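Local coordinates for protein glycosyl hydrolase, family 38 (Enterococcus faecalis, PDB 5KBP) that probably hydrolyses alpha-mannosidic linkages in carbohydrates, as a glycosyl hydrolase of family 38, at residues H16-W21 against H351-I356; Y90-D95 against Y125-F130; G131-T136 against D690-V695; A148-G153 against G283-Q288. All coordinates share one frame; numbering follows the deposited sequence.

Overall arrangement
From the N terminus, 16-21 follows strand 7-13 and closes its loop at 351-356 (interaction 1), joining the N-terminal and middle family regions. Inside that loop lies interaction 2, a short closure of 90-95 on 125-130, and its Leu92 O is probably hydrogen-bonded to His353 N. Interaction 3 starts directly afterwards at 131-136 and closes only at 690-695, in the C-terminal region, so it crosses interaction 1. Interaction 4, 148-153 with 283-288, nests inside both long loops. Strands 124-126 and 147-150 are sheet neighbours, which joins interactions 2 and 4; a probable Asn132 N to Leu285 O bond joins interactions 3 and 4.

Interaction 1: H16-W21 against H351-I356; sequences HWDREW and HPHDSI
Trp21 and Asp354 meet as two flat groups: OD2 of Asp354 lies 3.3 Å above one face of the Trp21 indole, offset toward the rim, with carboxylate and ring planes 24° apart. The imidazoles of His16 and His353 approach tip to tip, and His16 CE1 lies at the edge of the His353 ring, 3.9 Å from His353 CE1. The side chains of Asp18 and His353 cross at about a right angle, with carboxylate and ring planes 71° apart and Asp18 OD1 2.9 Å from His353 NE2. The same OD1 of Asp18 is 2.8 Å from Asp354 OD2, a contact between two acceptors. Away from this group, Ser355 OG donates to the anti lone pair of Glu20 OE1 (2.8 Å); Arg371 forms a salt bridge to that same oxygen. A water bridges Glu20 O and Ser355 OG. His16 ND1 is hydrogen-bonded to Asp234. The loop after strand 7-13 and the first turn of helix 353-356 thus bring together a His-Trp-Asp and a His-Asp sequence. Such convergence is consistent with the zinc-binding active-site architecture of family 38 mannosidases, although no metal is modelled here.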
loop_
_atom_site.group_PDB
_atom_site.type_symbol
_atom_site.label_atom_id
_atom_site.label_comp_id
_atom_site.label_asym_id
_atom_site.label_seq_id
_atom_site.Cartn_x
_atom_site.Cartn_y
_atom_site.Cartn_z
ATOM N N HIS A 16 -13.201 7.321 20.732
ATOM C CA HIS A 16 -12.079 7.934 20.029
ATOM C C HIS A 16 -11.351 6.855 19.239
ATOM O O HIS A 16 -10.655 6.015 19.817
ATOM C CB HIS A 16 -11.141 8.618 21.018
ATOM C CG HIS A 16 -10.001 9.336 20.367
ATOM N ND1 HIS A 16 -8.696 8.902 20.458
ATOM C CD2 HIS A 16 -9.972 10.456 19.607
ATOM C CE1 HIS A 16 -7.912 9.725 19.786
ATOM N NE2 HIS A 16 -8.661 10.676 19.259
ATOM N N TRP A 17 -11.507 6.872 17.920
ATOM C CA TRP A 17 -11.064 5.771 17.072
ATOM C C TRP A 17 -9.854 6.199 16.246
ATOM O O TRP A 17 -9.990 6.773 15.164
ATOM C CB TRP A 17 -12.188 5.290 16.174
ATOM C CG TRP A 17 -11.884 3.960 15.601
ATOM C CD1 TRP A 17 -11.329 3.697 14.384
ATOM C CD2 TRP A 17 -12.078 2.695 16.240
ATOM N NE1 TRP A 17 -11.182 2.342 14.218
ATOM C CE2 TRP A 17 -11.634 1.705 15.344
ATOM C CE3 TRP A 17 -12.594 2.303 17.480
ATOM C CZ2 TRP A 17 -11.687 0.349 15.648
ATOM C CZ3 TRP A 17 -12.647 0.953 17.778
ATOM C CH2 TRP A 17 -12.197 -0.006 16.866
ATOM N N ASP A 18 -8.665 5.898 16.760
ATOM C CA ASP A 18 -7.455 6.025 15.962
ATOM C C ASP A 18 -7.502 5.017 14.822
ATOM O O ASP A 18 -7.555 3.805 15.057
ATOM C CB ASP A 18 -6.219 5.805 16.834
ATOM C CG ASP A 18 -6.161 6.760 18.010
ATOM O OD1 ASP A 18 -5.762 7.925 17.808
ATOM O OD2 ASP A 18 -6.508 6.347 19.135
ATOM N N ARG A 19 -7.497 5.524 13.587
ATOM C CA ARG A 19 -7.720 4.668 12.425
ATOM C C ARG A 19 -6.645 3.595 12.307
ATOM O O ARG A 19 -6.930 2.456 11.913
ATOM C CB ARG A 19 -7.776 5.525 11.160
ATOM C CG ARG A 19 -8.363 4.828 9.947
ATOM C CD ARG A 19 -8.752 5.847 8.887
ATOM N NE ARG A 19 -9.300 5.218 7.689
ATOM C CZ ARG A 19 -8.575 4.870 6.631
ATOM N NH1 ARG A 19 -7.267 5.090 6.619
ATOM N NH2 ARG A 19 -9.159 4.306 5.584
ATOM N N GLU A 20 -5.405 3.935 12.648
ATOM C CA GLU A 20 -4.308 2.976 12.647
ATOM C C GLU A 20 -3.277 3.430 13.667
ATOM O O GLU A 20 -2.915 4.610 13.699
ATOM C CB GLU A 20 -3.682 2.853 11.254
ATOM C CG GLU A 20 -3.530 4.176 10.523
ATOM C CD GLU A 20 -3.157 3.997 9.065
ATOM O OE1 GLU A 20 -2.788 4.999 8.415
ATOM O OE2 GLU A 20 -3.232 2.855 8.568
ATOM N N TRP A 21 -2.814 2.496 14.498
ATOM C CA TRP A 21 -1.883 2.835 15.568
ATOM C C TRP A 21 -0.972 1.661 15.909
ATOM O O TRP A 21 -0.039 1.356 15.159
ATOM C CB TRP A 21 -2.651 3.293 16.811
ATOM C CG TRP A 21 -1.787 3.940 17.853
ATOM C CD1 TRP A 21 -0.494 4.351 17.709
ATOM C CD2 TRP A 21 -2.156 4.246 19.203
ATOM N NE1 TRP A 21 -0.036 4.896 18.884
ATOM C CE2 TRP A 21 -1.038 4.844 19.817
ATOM C CE3 TRP A 21 -3.325 4.075 19.952
ATOM C CZ2 TRP A 21 -1.054 5.269 21.144
ATOM C CZ3 TRP A 21 -3.337 4.497 21.268
ATOM C CH2 TRP A 21 -2.210 5.087 21.850
ATOM N N HIS A 351 -3.246 11.539 7.156
ATOM C CA HIS A 351 -3.223 12.675 8.069
ATOM C C HIS A 351 -3.826 12.451 9.460
ATOM O O HIS A 351 -3.770 13.383 10.271
ATOM C CB HIS A 351 -3.922 13.863 7.410
ATOM C CG HIS A 351 -3.120 14.502 6.320
ATOM N ND1 HIS A 351 -3.616 15.508 5.518
ATOM C CD2 HIS A 351 -1.850 14.281 5.905
ATOM C CE1 HIS A 351 -2.687 15.875 4.653
ATOM N NE2 HIS A 351 -1.605 15.148 4.867
ATOM N N PRO A 352 -4.414 11.293 9.802
ATOM C CA PRO A 352 -4.714 11.055 11.221
ATOM C C PRO A 352 -3.446 11.164 12.055
ATOM O O PRO A 352 -2.362 10.775 11.618
ATOM C CB PRO A 352 -5.287 9.636 11.231
ATOM C CG PRO A 352 -5.945 9.516 9.920
ATOM C CD PRO A 352 -5.055 10.262 8.960
ATOM N N HIS A 353 -3.592 11.712 13.267
ATOM C CA HIS A 353 -2.418 12.130 14.030
ATOM C C HIS A 353 -1.452 10.975 14.262
ATOM O O HIS A 353 -0.236 11.145 14.132
ATOM C CB HIS A 353 -2.840 12.770 15.357
ATOM C CG HIS A 353 -3.660 11.878 16.236
ATOM N ND1 HIS A 353 -5.004 11.658 16.024
ATOM C CD2 HIS A 353 -3.332 11.169 17.341
ATOM C CE1 HIS A 353 -5.466 10.842 16.955
ATOM N NE2 HIS A 353 -4.472 10.531 17.766
ATOM N N ASP A 354 -1.966 9.784 14.572
ATOM C CA ASP A 354 -1.078 8.639 14.750
ATOM C C ASP A 354 -0.384 8.232 13.454
ATOM O O ASP A 354 0.684 7.613 13.506
ATOM C CB ASP A 354 -1.851 7.455 15.326
ATOM C CG ASP A 354 -2.234 7.666 16.775
ATOM O OD1 ASP A 354 -1.616 8.530 17.433
ATOM O OD2 ASP A 354 -3.146 6.965 17.262
ATOM N N SER A 355 -0.956 8.575 12.299
ATOM C CA SER A 355 -0.321 8.251 11.026
ATOM C C SER A 355 0.820 9.214 10.713
ATOM O O SER A 355 1.980 8.805 10.595
ATOM C CB SER A 355 -1.360 8.268 9.902
ATOM O OG SER A 355 -2.330 7.252 10.083
ATOM N N ILE A 356 0.505 10.506 10.591
ATOM C CA ILE A 356 1.487 11.471 10.108
ATOM C C ILE A 356 2.561 11.746 11.156
ATOM O O ILE A 356 3.699 12.085 10.809
ATOM C CB ILE A 356 0.781 12.765 9.656
ATOM C CG1 ILE A 356 1.768 13.714 8.974
ATOM C CG2 ILE A 356 0.087 13.440 10.832
ATOM C CD1 ILE A 356 2.411 13.135 7.728
HETATM O O HOH W 1 -3.904 6.998 12.574
#

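Interaction 2: Y90-D95 against Y125-F130; sequences YILQDD and YFPDTF
Tyr125 meets Leu92 where strand 124-126, an outermost strand of the five-stranded mixed sheet in the N-terminal domain, runs out into the loop that follows it. Leu92 CD1 lies at the edge of the Tyr125 ring, 4.1 Å from its CD2, while Pro127 CB lies over one face of that ring, offset toward the rim. The carbonyl O of Tyr125 accepts a hydrogen bond from a water that also donates to Gln93 OE1, giving the two segments a polar bridge. Phe126 comes next. Its ring takes Gln93 NE2 in plane at the edge, 3.8 Å from Phe126 CE1, and the amide is turned 65° from the ring; NE2 itself is hydrogen-bonded to Asn103 on helix 100-117. The Asp95 side chain crosses that of Phe126 at about a right angle, its OD1 3.6 Å from Phe126 CE1. Pro127 CG then adds an apolar touch on Leu92 CD1 at 4.2 Å. Thr129 places CG2 anti to its backbone N, beside the carbonyl carbon, which sets this methyl 3.7 Å from Asp95 OD2; that oxygen also takes a weak hydrogen bond from Met133 N. At Phe130 the partner is Asp94, whose OD1 accepts from Leu97 N. Its other oxygen, OD2, is buried without a polar partner in the model and lies 4.0 Å from Phe130 CB.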
loop_
_atom_site.group_PDB
_atom_site.type_symbol
_atom_site.label_atom_id
_atom_site.label_comp_id
_atom_site.label_asym_id
_atom_site.label_seq_id
_atom_site.Cartn_x
_atom_site.Cartn_y
_atom_site.Cartn_z
ATOM N N TYR A 90 -13.341 15.227 8.134
ATOM C CA TYR A 90 -13.183 13.958 7.435
ATOM C C TYR A 90 -12.340 12.989 8.255
ATOM O O TYR A 90 -12.698 11.817 8.409
ATOM C CB TYR A 90 -12.560 14.200 6.058
ATOM C CG TYR A 90 -12.272 12.948 5.261
ATOM C CD1 TYR A 90 -13.303 12.199 4.705
ATOM C CD2 TYR A 90 -10.967 12.521 5.051
ATOM C CE1 TYR A 90 -13.041 11.055 3.970
ATOM C CE2 TYR A 90 -10.696 11.381 4.319
ATOM C CZ TYR A 90 -11.736 10.652 3.781
ATOM O OH TYR A 90 -11.467 9.516 3.051
ATOM N N ILE A 91 -11.222 13.470 8.798
ATOM C CA ILE A 91 -10.380 12.704 9.707
ATOM C C ILE A 91 -9.967 13.616 10.855
ATOM O O ILE A 91 -10.108 14.839 10.790
ATOM C CB ILE A 91 -9.137 12.115 9.002
ATOM C CG1 ILE A 91 -8.463 13.169 8.117
ATOM C CG2 ILE A 91 -9.514 10.894 8.180
ATOM C CD1 ILE A 91 -7.358 13.948 8.799
ATOM N N LEU A 92 -9.454 13.001 11.917
ATOM C CA LEU A 92 -8.891 13.730 13.048
ATOM C C LEU A 92 -7.387 13.841 12.831
ATOM O O LEU A 92 -6.657 12.857 12.986
ATOM C CB LEU A 92 -9.208 13.029 14.365
ATOM C CG LEU A 92 -10.685 12.833 14.709
ATOM C CD1 LEU A 92 -10.828 12.346 16.145
ATOM C CD2 LEU A 92 -11.474 14.115 14.479
ATOM N N GLN A 93 -6.924 15.034 12.478
ATOM C CA GLN A 93 -5.563 15.234 12.010
ATOM C C GLN A 93 -4.651 15.722 13.128
ATOM O O GLN A 93 -5.088 16.064 14.228
ATOM C CB GLN A 93 -5.537 16.241 10.855
ATOM C CG GLN A 93 -5.604 17.701 11.299
ATOM C CD GLN A 93 -7.003 18.150 11.680
ATOM O OE1 GLN A 93 -7.901 17.332 11.878
ATOM N NE2 GLN A 93 -7.194 19.461 11.778
ATOM N N ASP A 94 -3.356 15.745 12.822
ATOM C CA ASP A 94 -2.393 16.519 13.588
ATOM C C ASP A 94 -2.343 17.924 13.002
ATOM O O ASP A 94 -2.197 18.089 11.787
ATOM C CB ASP A 94 -1.007 15.876 13.553
ATOM C CG ASP A 94 0.014 16.654 14.363
ATOM O OD1 ASP A 94 0.583 17.628 13.827
ATOM O OD2 ASP A 94 0.241 16.298 15.538
ATOM N N ASP A 95 -2.467 18.931 13.867
ATOM C CA ASP A 95 -2.620 20.302 13.388
ATOM C C ASP A 95 -1.364 20.796 12.680
ATOM O O ASP A 95 -1.428 21.266 11.539
ATOM C CB ASP A 95 -2.984 21.224 14.552
ATOM C CG ASP A 95 -4.473 21.236 14.842
ATOM O OD1 ASP A 95 -5.246 20.766 13.981
ATOM O OD2 ASP A 95 -4.871 21.722 15.921
ATOM N N TYR A 125 -13.509 19.303 16.750
ATOM C CA TYR A 125 -13.219 18.132 17.574
ATOM C C TYR A 125 -11.717 17.863 17.529
ATOM O O TYR A 125 -11.202 17.326 16.545
ATOM C CB TYR A 125 -14.026 16.931 17.086
ATOM C CG TYR A 125 -14.267 15.861 18.129
ATOM C CD1 TYR A 125 -14.992 16.137 19.280
ATOM C CD2 TYR A 125 -13.793 14.569 17.948
ATOM C CE1 TYR A 125 -15.222 15.158 20.233
ATOM C CE2 TYR A 125 -14.019 13.584 18.892
ATOM C CZ TYR A 125 -14.734 13.884 20.033
ATOM O OH TYR A 125 -14.960 12.906 20.974
ATOM N N PHE A 126 -11.018 18.238 18.601
ATOM C CA PHE A 126 -9.581 17.992 18.742
ATOM C C PHE A 126 -9.302 17.293 20.069
ATOM O O PHE A 126 -8.566 17.810 20.915
ATOM C CB PHE A 126 -8.795 19.298 18.647
ATOM C CG PHE A 126 -9.093 20.102 17.417
ATOM C CD1 PHE A 126 -8.395 19.879 16.243
ATOM C CD2 PHE A 126 -10.064 21.090 17.438
ATOM C CE1 PHE A 126 -8.662 20.619 15.111
ATOM C CE2 PHE A 126 -10.336 21.835 16.306
ATOM C CZ PHE A 126 -9.633 21.598 15.143
ATOM N N PRO A 127 -9.858 16.096 20.277
ATOM C CA PRO A 127 -9.762 15.483 21.612
ATOM C C PRO A 127 -8.357 15.046 21.985
ATOM O O PRO A 127 -8.025 15.037 23.177
ATOM C CB PRO A 127 -10.717 14.287 21.511
ATOM C CG PRO A 127 -10.677 13.913 20.072
ATOM C CD PRO A 127 -10.514 15.202 19.306
ATOM N N ASP A 128 -7.516 14.693 21.010
ATOM C CA ASP A 128 -6.195 14.150 21.299
ATOM C C ASP A 128 -5.107 14.799 20.448
ATOM O O ASP A 128 -4.027 14.221 20.289
ATOM C CB ASP A 128 -6.190 12.631 21.098
ATOM C CG ASP A 128 -5.092 11.942 21.878
ATOM O OD1 ASP A 128 -4.653 12.502 22.904
ATOM O OD2 ASP A 128 -4.668 10.842 21.465
ATOM N N THR A 129 -5.363 15.987 19.905
ATOM C CA THR A 129 -4.397 16.634 19.026
ATOM C C THR A 129 -3.191 17.117 19.824
ATOM O O THR A 129 -3.338 17.780 20.856
ATOM C CB THR A 129 -5.048 17.806 18.291
ATOM O OG1 THR A 129 -6.263 17.367 17.669
ATOM C CG2 THR A 129 -4.112 18.353 17.222
ATOM N N PHE A 130 -1.995 16.781 19.343
ATOM C CA PHE A 130 -0.746 17.155 20.006
ATOM C C PHE A 130 -0.467 18.622 19.702
ATOM O O PHE A 130 0.258 18.960 18.765
ATOM C CB PHE A 130 0.404 16.268 19.544
ATOM C CG PHE A 130 0.118 14.792 19.635
ATOM C CD1 PHE A 130 -0.734 14.287 20.606
ATOM C CD2 PHE A 130 0.708 13.909 18.745
ATOM C CE1 PHE A 130 -0.994 12.930 20.682
ATOM C CE2 PHE A 130 0.454 12.554 18.819
ATOM C CZ PHE A 130 -0.398 12.064 19.788
HETATM O O HOH W 2 -8.975 16.803 14.877
#

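Interaction 3: G131-T136 against D690-V695; sequences GNMGQT and DSIYEV
Met133 and Ile692 supply the apolar part of the contact. With CG between the backbone N and the carbonyl carbon (chi1 57°) and the chain bent at chi3, the thioether of Met133 lies against the isoleucine: SD is 3.5 Å from Ile692 CG2, and CE reaches Ile692 CG1 at 3.6 Å. Met139 of helix 136-141 touches both side chains. The polar part is one hydrogen bond, from Gln135 NE2 to the carbonyl O of Tyr693 (2.9 Å), bent to 148° at the hydrogen and with the oxygen 21° out of the glutamine amide plane. Gln135 NE2 also donates to Phe890 O, and OE1 accepts from Gln138, which together fix the rotation of the amide. On the way to its tip this side chain packs too, CG resting 3.3 Å from Ile692 O and 3.7 Å from Glu694 CB. Within 131-136, Met133 to Thr136 form a type I turn in which Thr136 OG1 donates to Met133 O (2.6 Å), with Gln135 at the N-cap of helix 136-141. Extended beyond CG, Glu694 brings OE2 within 3.7 Å of Gly134 CA. A directional hydrogen bond from a side-chain amide and a sulfur-methyl contact therefore join the N-terminal domain to the connection between the antiparallel neighbours 686-690 and 695-699, while the burial of Glu694 OE2 with no partner in the model may favour the protonated acid.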
loop_
_atom_site.group_PDB
_atom_site.type_symbol
_atom_site.label_atom_id
_atom_site.label_comp_id
_atom_site.label_asym_id
_atom_site.label_seq_id
_atom_site.Cartn_x
_atom_site.Cartn_y
_atom_site.Cartn_z
ATOM N N GLY A 131 -1.051 19.507 20.505
ATOM C CA GLY A 131 -0.908 20.931 20.272
ATOM C C GLY A 131 -1.881 21.439 19.229
ATOM O O GLY A 131 -2.110 20.778 18.212
ATOM N N ASN A 132 -2.463 22.609 19.468
ATOM C CA ASN A 132 -3.471 23.175 18.584
ATOM C C ASN A 132 -2.953 24.456 17.944
ATOM O O ASN A 132 -2.357 25.303 18.616
ATOM C CB ASN A 132 -4.771 23.447 19.344
ATOM C CG ASN A 132 -5.511 22.171 19.700
ATOM O OD1 ASN A 132 -6.336 21.683 18.927
ATOM N ND2 ASN A 132 -5.216 21.620 20.871
ATOM N N MET A 133 -3.189 24.583 16.639
ATOM C CA MET A 133 -2.718 25.737 15.884
ATOM C C MET A 133 -3.350 27.023 16.403
ATOM O O MET A 133 -4.482 27.036 16.897
ATOM C CB MET A 133 -3.041 25.557 14.401
ATOM C CG MET A 133 -4.521 25.336 14.136
ATOM S SD MET A 133 -4.938 25.056 12.413
ATOM C CE MET A 133 -4.167 23.475 12.122
ATOM N N GLY A 134 -2.603 28.123 16.280
ATOM C CA GLY A 134 -3.090 29.401 16.768
ATOM C C GLY A 134 -4.281 29.934 15.997
ATOM O O GLY A 134 -5.119 30.644 16.561
ATOM N N GLN A 135 -4.379 29.606 14.710
ATOM C CA GLN A 135 -5.461 30.095 13.863
ATOM C C GLN A 135 -6.731 29.257 13.959
ATOM O O GLN A 135 -7.611 29.406 13.104
ATOM C CB GLN A 135 -4.999 30.161 12.403
ATOM C CG GLN A 135 -4.082 31.330 12.076
ATOM C CD GLN A 135 -4.834 32.634 11.866
ATOM O OE1 GLN A 135 -5.942 32.818 12.371
ATOM N NE2 GLN A 135 -4.234 33.545 11.108
ATOM N N THR A 136 -6.848 28.393 14.968
ATOM C CA THR A 136 -8.048 27.565 15.098
ATOM C C THR A 136 -9.334 28.380 15.166
ATOM O O THR A 136 -10.293 28.027 14.458
ATOM C CB THR A 136 -7.919 26.642 16.316
ATOM O OG1 THR A 136 -6.697 25.898 16.235
ATOM C CG2 THR A 136 -9.088 25.673 16.369
ATOM N N ASP A 690 6.954 29.380 10.634
ATOM C CA ASP A 690 5.786 29.197 9.785
ATOM C C ASP A 690 4.853 28.162 10.399
ATOM O O ASP A 690 5.266 27.039 10.700
ATOM C CB ASP A 690 6.210 28.761 8.385
ATOM C CG ASP A 690 5.065 28.799 7.392
ATOM O OD1 ASP A 690 4.235 29.726 7.477
ATOM O OD2 ASP A 690 4.995 27.904 6.525
ATOM N N SER A 691 3.592 28.545 10.589
ATOM C CA SER A 691 2.594 27.624 11.118
ATOM C C SER A 691 1.453 27.455 10.123
ATOM O O SER A 691 1.686 27.357 8.915
ATOM C CB SER A 691 2.065 28.117 12.466
ATOM O OG SER A 691 1.263 27.128 13.088
ATOM N N ILE A 692 0.220 27.425 10.615
ATOM C CA ILE A 692 -0.957 27.220 9.779
ATOM C C ILE A 692 -1.604 28.578 9.544
ATOM O O ILE A 692 -2.248 29.131 10.441
ATOM C CB ILE A 692 -1.940 26.233 10.421
ATOM C CG1 ILE A 692 -1.229 24.913 10.719
ATOM C CG2 ILE A 692 -3.142 26.016 9.512
ATOM C CD1 ILE A 692 -0.546 24.309 9.512
ATOM N N TYR A 693 -1.437 29.107 8.330
ATOM C CA TYR A 693 -1.962 30.422 7.957
ATOM C C TYR A 693 -1.496 31.498 8.935
ATOM O O TYR A 693 -2.242 32.416 9.283
ATOM C CB TYR A 693 -3.489 30.408 7.866
ATOM C CG TYR A 693 -4.055 29.533 6.771
ATOM C CD1 TYR A 693 -3.848 29.840 5.434
ATOM C CD2 TYR A 693 -4.819 28.416 7.076
ATOM C CE1 TYR A 693 -4.371 29.047 4.429
ATOM C CE2 TYR A 693 -5.350 27.618 6.078
ATOM C CZ TYR A 693 -5.122 27.939 4.756
ATOM O OH TYR A 693 -5.645 27.148 3.759
ATOM N N GLU A 694 -0.245 31.389 9.378
ATOM C CA GLU A 694 0.218 32.229 10.472
ATOM C C GLU A 694 1.733 32.156 10.574
ATOM O O GLU A 694 2.317 31.075 10.466
ATOM C CB GLU A 694 -0.426 31.788 11.795
ATOM C CG GLU A 694 0.229 32.332 13.047
ATOM C CD GLU A 694 -0.382 31.751 14.307
ATOM O OE1 GLU A 694 -0.656 32.523 15.249
ATOM O OE2 GLU A 694 -0.597 30.522 14.349
ATOM N N VAL A 695 2.359 33.311 10.777
ATOM C CA VAL A 695 3.749 33.396 11.209
ATOM C C VAL A 695 3.700 33.646 12.712
ATOM O O VAL A 695 3.528 34.783 13.162
ATOM C CB VAL A 695 4.518 34.491 10.469
ATOM C CG1 VAL A 695 5.928 34.614 11.024
ATOM C CG2 VAL A 695 4.556 34.194 8.979
#

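Interaction 4: A148-G153 against G283-Q288; sequences AAFGRG and GELTSQ
CG of Phe150 lies between its backbone N and carbonyl carbon (chi1 59°), and its ring meets Leu285, whose CG stands anti to the carbonyl carbon and whose CD1 follows in an extended course. The two side chains cross at about a right angle, and the leucine methyl settles over a face of the phenyl ring: Leu285 CD1 is 4.2 Å from the Phe150 ring centroid and 25° off the ring normal, the geometry of a CH-pi contact. Its position is shifted from the centre toward the CE2 side, as the 3.9 Å between Phe150 CE2 and Leu285 CD1 indicates. Lower on the same leucine, CB rests on the backbone of Gly153, 3.8 Å from Gly153 CA. This glycine has a phi of 113°, a backbone state that suits a residue without a side chain, and the lack of one lets Leu285 come this close. Ser287 OG reaches the same place at 3.9 Å from Gly153 N, a packing distance. Within 283-288 a weak hydrogen bond links Thr286 N to Gln288 OE1 (3.1 Å). Residues 148-153 run from the end of strand 147-150 into a loop, and 283-288 follows strand 280-282 of the same mixed sheet, where 184-189 and 174-178 separate the two strands. Trp177 on strand 174-178 touches both Phe150 and Leu285, and Leu189 on strand 184-189 also packs on Phe150.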
loop_
_atom_site.group_PDB
_atom_site.type_symbol
_atom_site.label_atom_id
_atom_site.label_comp_id
_atom_site.label_asym_id
_atom_site.label_seq_id
_atom_site.Cartn_x
_atom_site.Cartn_y
_atom_site.Cartn_z
ATOM N N ALA A 148 -15.144 24.624 19.696
ATOM C CA ALA A 148 -14.125 23.604 19.493
ATOM C C ALA A 148 -13.827 22.910 20.812
ATOM O O ALA A 148 -13.525 23.571 21.810
ATOM C CB ALA A 148 -12.840 24.208 18.914
ATOM N N ALA A 149 -13.913 21.581 20.812
ATOM C CA ALA A 149 -13.592 20.769 21.978
ATOM C C ALA A 149 -12.197 20.180 21.815
ATOM O O ALA A 149 -11.884 19.593 20.774
ATOM C CB ALA A 149 -14.620 19.652 22.169
ATOM N N PHE A 150 -11.365 20.336 22.844
ATOM C CA PHE A 150 -9.979 19.894 22.792
ATOM C C PHE A 150 -9.580 19.319 24.144
ATOM O O PHE A 150 -10.297 19.458 25.139
ATOM C CB PHE A 150 -9.040 21.041 22.392
ATOM C CG PHE A 150 -9.091 22.219 23.322
ATOM C CD1 PHE A 150 -10.063 23.195 23.175
ATOM C CD2 PHE A 150 -8.161 22.356 24.340
ATOM C CE1 PHE A 150 -10.113 24.280 24.028
ATOM C CE2 PHE A 150 -8.205 23.439 25.198
ATOM C CZ PHE A 150 -9.182 24.404 25.041
ATOM N N GLY A 151 -8.416 18.674 24.176
ATOM C CA GLY A 151 -7.968 18.001 25.379
ATOM C C GLY A 151 -6.587 18.396 25.861
ATOM O O GLY A 151 -6.286 18.273 27.053
ATOM N N ARG A 152 -5.736 18.872 24.955
ATOM C CA ARG A 152 -4.363 19.229 25.282
ATOM C C ARG A 152 -4.121 20.710 25.024
ATOM O O ARG A 152 -4.778 21.327 24.180
ATOM C CB ARG A 152 -3.365 18.397 24.466
ATOM C CG ARG A 152 -3.520 16.895 24.623
ATOM C CD ARG A 152 -2.599 16.158 23.665
ATOM N NE ARG A 152 -2.715 14.707 23.789
ATOM C CZ ARG A 152 -1.899 13.952 24.517
ATOM N NH1 ARG A 152 -0.901 14.510 25.189
ATOM N NH2 ARG A 152 -2.078 12.639 24.570
ATOM N N GLY A 153 -3.162 21.276 25.762
ATOM C CA GLY A 153 -2.714 22.640 25.573
ATOM C C GLY A 153 -3.048 23.571 26.724
ATOM O O GLY A 153 -2.347 24.572 26.920
ATOM N N GLY A 283 -4.106 32.272 20.981
ATOM C CA GLY A 283 -3.032 31.763 20.145
ATOM C C GLY A 283 -2.812 30.263 20.272
ATOM O O GLY A 283 -3.735 29.487 20.523
ATOM N N GLU A 284 -1.556 29.859 20.091
ATOM C CA GLU A 284 -1.196 28.448 20.122
ATOM C C GLU A 284 -1.431 27.856 21.505
ATOM O O GLU A 284 -1.296 28.530 22.531
ATOM C CB GLU A 284 0.272 28.260 19.730
ATOM C CG GLU A 284 0.567 28.325 18.241
ATOM C CD GLU A 284 2.038 28.101 17.944
ATOM O OE1 GLU A 284 2.857 28.246 18.876
ATOM O OE2 GLU A 284 2.377 27.778 16.787
ATOM N N LEU A 285 -1.773 26.572 21.521
ATOM C CA LEU A 285 -1.885 25.778 22.740
ATOM C C LEU A 285 -0.911 24.615 22.588
ATOM O O LEU A 285 -1.291 23.525 22.153
ATOM C CB LEU A 285 -3.317 25.293 22.971
ATOM C CG LEU A 285 -4.422 26.349 22.920
ATOM C CD1 LEU A 285 -5.773 25.721 23.220
ATOM C CD2 LEU A 285 -4.130 27.490 23.881
ATOM N N THR A 286 0.354 24.855 22.932
ATOM C CA THR A 286 1.423 23.883 22.738
ATOM C C THR A 286 1.986 23.378 24.066
ATOM O O THR A 286 3.147 22.967 24.136
ATOM C CB THR A 286 2.537 24.486 21.883
ATOM O OG1 THR A 286 1.980 25.459 20.991
ATOM C CG2 THR A 286 3.228 23.405 21.060
ATOM N N SER A 287 1.169 23.401 25.121
ATOM C CA SER A 287 1.583 22.963 26.455
ATOM C C SER A 287 2.823 23.720 26.924
ATOM O O SER A 287 3.764 23.136 27.467
ATOM C CB SER A 287 1.823 21.450 26.492
ATOM O OG SER A 287 0.690 20.742 26.022
ATOM N N GLN A 288 2.825 25.039 26.709
ATOM C CA GLN A 288 3.994 25.845 27.045
ATOM C C GLN A 288 4.248 25.881 28.547
ATOM O O GLN A 288 5.407 25.927 28.974
ATOM C CB GLN A 288 3.830 27.269 26.511
ATOM C CG GLN A 288 3.737 27.378 24.995
ATOM C CD GLN A 288 2.325 27.192 24.473
ATOM O OE1 GLN A 288 1.442 26.719 25.188
ATOM N NE2 GLN A 288 2.105 27.573 23.220
#